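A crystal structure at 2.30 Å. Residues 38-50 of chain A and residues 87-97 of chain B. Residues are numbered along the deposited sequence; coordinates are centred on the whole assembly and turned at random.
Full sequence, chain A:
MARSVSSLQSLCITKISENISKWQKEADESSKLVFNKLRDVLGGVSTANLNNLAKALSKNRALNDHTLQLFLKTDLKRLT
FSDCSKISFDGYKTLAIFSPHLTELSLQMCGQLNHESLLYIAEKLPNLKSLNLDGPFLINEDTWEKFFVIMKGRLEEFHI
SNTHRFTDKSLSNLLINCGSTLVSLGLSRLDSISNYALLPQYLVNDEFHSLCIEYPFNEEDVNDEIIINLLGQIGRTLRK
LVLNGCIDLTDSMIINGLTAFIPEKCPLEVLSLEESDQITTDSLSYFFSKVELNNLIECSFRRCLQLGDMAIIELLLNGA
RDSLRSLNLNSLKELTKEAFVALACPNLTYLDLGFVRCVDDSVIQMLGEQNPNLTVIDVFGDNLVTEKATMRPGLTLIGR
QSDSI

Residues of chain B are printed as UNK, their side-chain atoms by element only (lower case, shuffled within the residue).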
# COMPACT_ATOMS: atom_id res chain seq x y z
N LEU A 38 -12.33 -3.73 -18.03
CA LEU A 38 -11.01 -3.60 -18.65
C LEU A 38 -10.71 -4.78 -19.56
O LEU A 38 -10.28 -4.60 -20.71
CB LEU A 38 -9.93 -3.48 -17.57
CG LEU A 38 -8.48 -3.47 -18.05
CD1 LEU A 38 -8.24 -2.32 -19.01
CD2 LEU A 38 -7.52 -3.37 -16.87
N ARG A 39 -10.94 -6.00 -19.07
CA ARG A 39 -10.68 -7.18 -19.89
C ARG A 39 -11.60 -7.24 -21.10
O ARG A 39 -11.16 -7.58 -22.21
CB ARG A 39 -10.83 -8.45 -19.05
CG ARG A 39 -9.71 -8.66 -18.04
CD ARG A 39 -9.90 -9.95 -17.25
NE ARG A 39 -10.95 -9.82 -16.23
CZ ARG A 39 -10.73 -9.49 -14.96
NH1 ARG A 39 -9.51 -9.23 -14.52
NH2 ARG A 39 -11.76 -9.40 -14.12
N ASP A 40 -12.88 -6.90 -20.92
CA ASP A 40 -13.82 -6.95 -22.03
C ASP A 40 -13.49 -5.89 -23.08
O ASP A 40 -13.63 -6.13 -24.28
CB ASP A 40 -15.25 -6.78 -21.52
CG ASP A 40 -15.72 -7.96 -20.69
OD1 ASP A 40 -15.23 -9.09 -20.91
OD2 ASP A 40 -16.58 -7.76 -19.80
N VAL A 41 -13.05 -4.71 -22.64
CA VAL A 41 -12.72 -3.63 -23.57
C VAL A 41 -11.57 -4.04 -24.48
O VAL A 41 -11.51 -3.61 -25.64
CB VAL A 41 -12.39 -2.34 -22.80
CG1 VAL A 41 -11.70 -1.32 -23.70
CG2 VAL A 41 -13.67 -1.73 -22.23
N LEU A 42 -10.64 -4.85 -23.99
CA LEU A 42 -9.52 -5.31 -24.79
C LEU A 42 -9.85 -6.55 -25.60
O LEU A 42 -8.94 -7.18 -26.15
CB LEU A 42 -8.31 -5.58 -23.89
CG LEU A 42 -7.81 -4.40 -23.06
CD1 LEU A 42 -6.71 -4.84 -22.12
CD2 LEU A 42 -7.32 -3.27 -23.96
N GLY A 43 -11.13 -6.91 -25.70
CA GLY A 43 -11.55 -8.09 -26.43
C GLY A 43 -11.94 -9.27 -25.57
O GLY A 43 -12.37 -10.29 -26.11
N GLY A 44 -11.81 -9.15 -24.25
CA GLY A 44 -12.16 -10.24 -23.36
C GLY A 44 -11.07 -11.28 -23.24
O GLY A 44 -10.26 -11.45 -24.15
N VAL A 45 -11.03 -11.98 -22.10
CA VAL A 45 -10.06 -13.05 -21.89
C VAL A 45 -10.61 -14.01 -20.84
O VAL A 45 -10.90 -13.62 -19.71
CB VAL A 45 -8.69 -12.49 -21.46
CG1 VAL A 45 -8.82 -11.60 -20.22
CG2 VAL A 45 -7.69 -13.61 -21.21
N SER A 46 -10.79 -15.27 -21.23
CA SER A 46 -11.25 -16.28 -20.29
C SER A 46 -10.16 -16.57 -19.27
O SER A 46 -8.99 -16.23 -19.45
CB SER A 46 -11.63 -17.56 -21.03
OG SER A 46 -10.51 -18.09 -21.71
N THR A 47 -10.56 -17.23 -18.18
CA THR A 47 -9.59 -17.60 -17.15
C THR A 47 -8.60 -18.62 -17.68
O THR A 47 -7.47 -18.69 -17.19
CB THR A 47 -10.32 -18.14 -15.93
OG1 THR A 47 -11.09 -19.28 -16.30
CG2 THR A 47 -11.24 -17.08 -15.35
N ALA A 48 -9.00 -19.42 -18.67
CA ALA A 48 -8.11 -20.44 -19.21
C ALA A 48 -6.90 -19.85 -19.92
O ALA A 48 -5.90 -20.54 -20.09
CB ALA A 48 -8.88 -21.35 -20.17
N ASN A 49 -6.98 -18.58 -20.34
CA ASN A 49 -5.89 -17.92 -21.04
C ASN A 49 -5.15 -16.91 -20.18
O ASN A 49 -4.20 -16.28 -20.67
CB ASN A 49 -6.43 -17.21 -22.29
CG ASN A 49 -6.65 -18.17 -23.45
OD1 ASN A 49 -5.88 -19.11 -23.64
ND2 ASN A 49 -7.70 -17.92 -24.23
N LEU A 50 -5.53 -16.73 -18.91
CA LEU A 50 -4.87 -15.73 -18.08
C LEU A 50 -3.40 -16.06 -17.88
O LEU A 50 -2.55 -15.16 -17.89
CB LEU A 50 -5.59 -15.61 -16.73
CG LEU A 50 -6.92 -14.84 -16.72
CD1 LEU A 50 -7.50 -14.82 -15.32
CD2 LEU A 50 -6.76 -13.42 -17.25
N UNK B 87 -6.32 -2.75 -33.47
CA UNK B 87 -7.62 -2.45 -32.87
C UNK B 87 -7.65 -2.80 -31.39
O UNK B 87 -7.15 -3.85 -30.98
c UNK B 87 -8.60 -3.31 -33.68
c UNK B 87 -6.43 -3.71 -34.59
c UNK B 87 -7.89 -3.66 -34.93
N UNK B 88 -8.25 -1.92 -30.60
CA UNK B 88 -8.33 -2.15 -29.16
C UNK B 88 -9.06 -3.45 -28.84
O UNK B 88 -8.65 -4.21 -27.96
c UNK B 88 -9.16 -1.20 -26.97
c UNK B 88 -9.02 -0.97 -28.48
o UNK B 88 -8.26 0.23 -28.70
N UNK B 89 -10.15 -3.72 -29.56
CA UNK B 89 -11.00 -4.87 -29.28
C UNK B 89 -10.31 -6.21 -29.53
O UNK B 89 -10.92 -7.25 -29.27
c UNK B 89 -12.02 -4.73 -31.63
c UNK B 89 -12.32 -3.36 -32.21
o UNK B 89 -11.58 -2.40 -31.89
o UNK B 89 -13.29 -3.24 -32.98
c UNK B 89 -12.28 -4.79 -30.13
N UNK B 90 -9.08 -6.23 -30.04
CA UNK B 90 -8.36 -7.48 -30.27
C UNK B 90 -6.92 -7.41 -29.77
O UNK B 90 -6.08 -8.21 -30.21
c UNK B 90 -8.38 -7.83 -31.76
s UNK B 90 -7.60 -7.32 -34.38
c UNK B 90 -9.35 -7.22 -34.76
c UNK B 90 -7.59 -6.87 -32.64
N UNK B 91 -6.62 -6.49 -28.85
CA UNK B 91 -5.24 -6.32 -28.40
C UNK B 91 -4.77 -7.52 -27.59
O UNK B 91 -3.64 -7.98 -27.76
c UNK B 91 -5.11 -5.03 -27.59
o UNK B 91 -6.05 -4.99 -26.53
N UNK B 92 -5.63 -8.05 -26.71
CA UNK B 92 -5.23 -9.19 -25.89
C UNK B 92 -5.01 -10.43 -26.75
O UNK B 92 -3.93 -11.04 -26.72
c UNK B 92 -6.27 -9.47 -24.81
c UNK B 92 -7.40 -8.92 -22.64
c UNK B 92 -4.93 -8.60 -22.85
c UNK B 92 -6.27 -8.55 -23.58
N UNK B 93 -6.02 -10.82 -27.53
CA UNK B 93 -5.90 -12.03 -28.34
C UNK B 93 -4.75 -11.91 -29.33
O UNK B 93 -4.04 -12.89 -29.58
o UNK B 93 -9.56 -13.20 -30.13
c UNK B 93 -7.24 -13.65 -29.78
c UNK B 93 -8.61 -13.99 -30.33
o UNK B 93 -8.75 -15.06 -30.97
c UNK B 93 -7.21 -12.31 -29.07
N UNK B 94 -4.54 -10.72 -29.90
CA UNK B 94 -3.43 -10.55 -30.83
C UNK B 94 -2.08 -10.68 -30.14
O UNK B 94 -1.13 -11.18 -30.75
c UNK B 94 -3.54 -9.19 -31.53
c UNK B 94 -2.61 -9.98 -33.74
c UNK B 94 -2.71 -7.54 -33.25
c UNK B 94 -2.52 -8.93 -32.65
N UNK B 95 -1.98 -10.24 -28.88
CA UNK B 95 -0.74 -10.44 -28.14
C UNK B 95 -0.41 -11.92 -28.01
O UNK B 95 0.73 -12.34 -28.23
c UNK B 95 -0.84 -9.79 -26.75
c UNK B 95 0.30 -10.11 -25.78
c UNK B 95 1.65 -9.74 -26.37
c UNK B 95 0.08 -9.37 -24.47
N UNK B 96 -1.41 -12.74 -27.67
CA UNK B 96 -1.19 -14.17 -27.53
C UNK B 96 -0.74 -14.79 -28.85
O UNK B 96 0.12 -15.68 -28.86
c UNK B 96 -2.46 -14.85 -27.03
c UNK B 96 -4.24 -15.17 -25.29
c UNK B 96 -1.94 -14.47 -24.59
c UNK B 96 -3.00 -14.37 -25.68
N UNK B 97 -1.31 -14.34 -29.97
CA UNK B 97 -0.90 -14.87 -31.27
C UNK B 97 0.53 -14.47 -31.60
O UNK B 97 1.30 -15.28 -32.12
c UNK B 97 -1.86 -14.40 -32.35
O HOH W 1 -8.54 -9.50 -27.79

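Position 87 of chain B carries three side-chain carbons that close a ring onto the backbone N, and it lies out of reach of chain A; this is Pro87(B). At position 88 the side chain is one carbon bearing one oxygen and one further carbon, a branch at CB. The terminal carbon sits 3.6 Å from Val41(A) O and 4.1 Å from both Val41(A) CG1 and Leu42(A) CD2, while the oxygen is hydrogen-bonded elsewhere in the structure. A beta-branched hydroxyl residue fits, Thr88(B), with its methyl CG2 packed against the Val41(A) carbonyl and the side chains of Val41(A) and Leu42(A).

Position 89 has three carbons, the third carrying two oxygens, and its CA-to-CB bond points away from chain A. The carboxylate identifies Glu89(B), whose contacts are made by its backbone: its O lies 3.0 Å from Gly43(A) CA. At position 90 an unbranched chain of two carbons, a sulfur and a terminal carbon also leaves away from chain A. This is Met90(B), at the N-cap position before the helix.

Position 91 shows one carbon and one oxygen. The oxygen approaches Leu42(A) CD2 to 3.3 Å, and it also donates a hydrogen bond of 3.1 Å to Thr88(B) O, folding back onto its own chain. The residue is Ser91(B). At position 92 four carbons fork at the second, and its CA-to-CB bond points toward chain A. The fork carbon is 3.6 Å from Leu42(A) CB, and one branch end lies 3.9 Å from Val45(A) CG1. This is Leu92(B), and CD1 is the branch end that meets Val45(A).

Position 93 has three carbons with two oxygens on the third, extended and without a direct contact to chain A: Glu93(B). Positions 94 and 95 each have four carbons forked at the second, and both are buried but out of reach of chain A; they are Leu94(B) and Leu95(B). The same forked pattern recurs at position 96, but here the CA-to-CB bond points toward chain A and one branch end comes to 4.2 Å from Asn49(A) CB, giving Leu96(B) with CD1 at the contact. Position 97 has a single carbon, far from chain A, and is Ala97(B).

The contact centres on Leu42(A), the first residue to leave helical geometry, and Leu92(B), which have the largest covered areas of their stretches. Their apolar packing is joined by a weak hydrogen bond from Leu92(B) N to Leu42(A) O, 3.5 Å long but nearly straight. A water bridges this junction, donating to Leu42(A) O and accepting from Glu93(B) N, each at 2.9 Å, so that one carbonyl receives two amides, one directly and one through water. The close approach beside it depends on Gly43(A): a CB there would lie 2.3 Å from Glu89(B) O, a clash, and its backbone angles by themselves call for glycine. Val45(A) and Asn49(A) extend the contact along the helix to Leu92(B) and Leu96(B), one turn apart.

Chain B 87-97: PTEMSLELLLA
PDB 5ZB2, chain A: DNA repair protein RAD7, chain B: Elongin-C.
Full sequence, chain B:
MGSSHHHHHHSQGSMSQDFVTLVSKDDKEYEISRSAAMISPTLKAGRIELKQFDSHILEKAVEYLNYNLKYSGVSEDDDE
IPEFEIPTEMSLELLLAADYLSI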